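Local coordinates for beta-galacturonidase (Eisenbergiella tayi, PDB 6NCW) that hydrolyses beta-linked galacturonides as a glycoside hydrolase of family 2 from the human gut microbiome, at the interface of chains A and B. Residues are numbered along the deposited sequence; one frame, centred on the assembly and turned at random. Chains: chain A/B, Beta-galacturonidase.

The interface of chains A and B. Residues chain A 433-434, 481-482; chain B 522, 528.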
loop_
_atom_site.group_PDB
_atom_site.type_symbol
_atom_site.label_atom_id
_atom_site.label_comp_id
_atom_site.label_asym_id
_atom_site.label_seq_id
_atom_site.Cartn_x
_atom_site.Cartn_y
_atom_site.Cartn_z
ATOM N N TRP A 433 13.436 -18.893 -8.745
ATOM C CA TRP A 433 13.143 -17.512 -9.112
ATOM C C TRP A 433 13.435 -17.281 -10.590
ATOM O O TRP A 433 12.496 -17.125 -11.365
ATOM C CB TRP A 433 13.880 -16.520 -8.209
ATOM C CG TRP A 433 13.452 -15.109 -8.514
ATOM C CD1 TRP A 433 14.190 -14.147 -9.135
ATOM C CD2 TRP A 433 12.157 -14.529 -8.275
ATOM N NE1 TRP A 433 13.451 -12.989 -9.277
ATOM C CE2 TRP A 433 12.200 -13.198 -8.757
ATOM C CE3 TRP A 433 10.981 -14.995 -7.683
ATOM C CZ2 TRP A 433 11.106 -12.334 -8.674
ATOM C CZ3 TRP A 433 9.876 -14.123 -7.606
ATOM C CH2 TRP A 433 9.959 -12.820 -8.090
ATOM N N TYR A 434 14.693 -17.278 -11.011
ATOM C CA TYR A 434 15.046 -17.104 -12.415
ATOM C C TYR A 434 15.017 -18.404 -13.222
ATOM O O TYR A 434 15.099 -18.334 -14.445
ATOM C CB TYR A 434 16.444 -16.481 -12.527
ATOM C CG TYR A 434 16.528 -15.036 -12.089
ATOM C CD1 TYR A 434 15.616 -14.088 -12.558
ATOM C CD2 TYR A 434 17.522 -14.612 -11.204
ATOM C CE1 TYR A 434 15.690 -12.750 -12.157
ATOM C CE2 TYR A 434 17.601 -13.285 -10.793
ATOM C CZ TYR A 434 16.677 -12.355 -11.278
ATOM O OH TYR A 434 16.757 -11.036 -10.884
ATOM N N LYS A 481 4.535 -14.978 -8.777
ATOM C CA LYS A 481 5.818 -14.341 -8.538
ATOM C C LYS A 481 5.624 -12.842 -8.345
ATOM O O LYS A 481 4.748 -12.223 -8.961
ATOM C CB LYS A 481 6.803 -14.628 -9.684
ATOM C CG LYS A 481 7.376 -16.045 -9.613
ATOM C CD LYS A 481 8.293 -16.409 -10.785
ATOM C CE LYS A 481 8.791 -17.857 -10.609
ATOM N NZ LYS A 481 9.685 -18.284 -11.700
ATOM N N TRP A 482 6.440 -12.288 -7.445
ATOM C CA TRP A 482 6.446 -10.940 -6.868
ATOM C C TRP A 482 5.525 -10.818 -5.652
ATOM O O TRP A 482 5.632 -9.836 -4.925
ATOM C CB TRP A 482 6.106 -9.828 -7.883
ATOM C CG TRP A 482 7.096 -9.756 -9.057
ATOM C CD1 TRP A 482 6.846 -10.065 -10.372
ATOM C CD2 TRP A 482 8.474 -9.343 -9.002
ATOM N NE1 TRP A 482 7.988 -9.874 -11.137
ATOM C CE2 TRP A 482 8.996 -9.429 -10.317
ATOM C CE3 TRP A 482 9.324 -8.923 -7.965
ATOM C CZ2 TRP A 482 10.322 -9.106 -10.615
ATOM C CZ3 TRP A 482 10.634 -8.593 -8.273
ATOM C CH2 TRP A 482 11.126 -8.697 -9.580
ATOM N N PHE B 522 6.883 -12.943 -15.772
ATOM C CA PHE B 522 7.086 -12.272 -14.492
ATOM C C PHE B 522 8.299 -11.334 -14.521
ATOM O O PHE B 522 8.282 -10.283 -13.880
ATOM C CB PHE B 522 7.235 -13.330 -13.372
ATOM C CG PHE B 522 8.617 -13.923 -13.304
ATOM C CD1 PHE B 522 8.977 -14.969 -14.140
ATOM C CD2 PHE B 522 9.590 -13.380 -12.453
ATOM C CE1 PHE B 522 10.271 -15.486 -14.114
ATOM C CE2 PHE B 522 10.883 -13.896 -12.418
ATOM C CZ PHE B 522 11.229 -14.941 -13.253
ATOM N N THR B 528 3.402 -9.852 -11.561
ATOM C CA THR B 528 2.856 -10.664 -12.654
ATOM C C THR B 528 1.599 -9.976 -13.208
ATOM O O THR B 528 0.530 -10.576 -13.372
ATOM C CB THR B 528 2.580 -12.115 -12.197
ATOM O OG1 THR B 528 3.783 -12.680 -11.657
ATOM C CG2 THR B 528 2.131 -13.045 -13.361
HETATM O O HOH W 1 3.776 -15.634 -11.548
#
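The 3-10 helix 519-524 of chain B, in the TIM barrel domain, sets B:Phe522 against A:Lys481 and A:Trp433 of loops in chain A, a patch repeated by the two-fold symmetry of this interface; whether the pairing persists in solution the structure alone does not show. Over the centre of one face of the phenyl ring lies the A:Lys481 side chain, its CD methylene 3.6 Å from the ring centroid. Beyond CG that chain is fully extended, which carries the amine NZ past the ring to the backbone O of A:Trp433, a hydrogen bond of 3.1 Å within chain A. The edge of the phenyl ring, at CE2, meets one face of the A:Trp433 indole near its rim, edge-to-face, the planes 70° apart, with CE2 of B:Phe522 4.0 Å from the indole CE2. Edges of the A:Trp433 indole in turn meet the faces of A:Tyr434, a residue that binds galacturonate, through CD1, and of A:Trp482, through CZ2, which suggests that the A-B contact lies close to the substrate pocket. The indole NE1 of A:Trp482 donates to the backbone O of B:Phe522 at 2.8 Å; the bond is nearly straight (177° at H) and lies in the indole plane, but meets the carbonyl from above its plane. B:Thr528, its OG1 anti to its own carbonyl carbon (chi1 -56°), donates that hydroxyl to the backbone O of A:Lys481 at 2.9 Å. Water 1 joins the same OG1, at 3.0 Å, to the backbone N of A:Lys481.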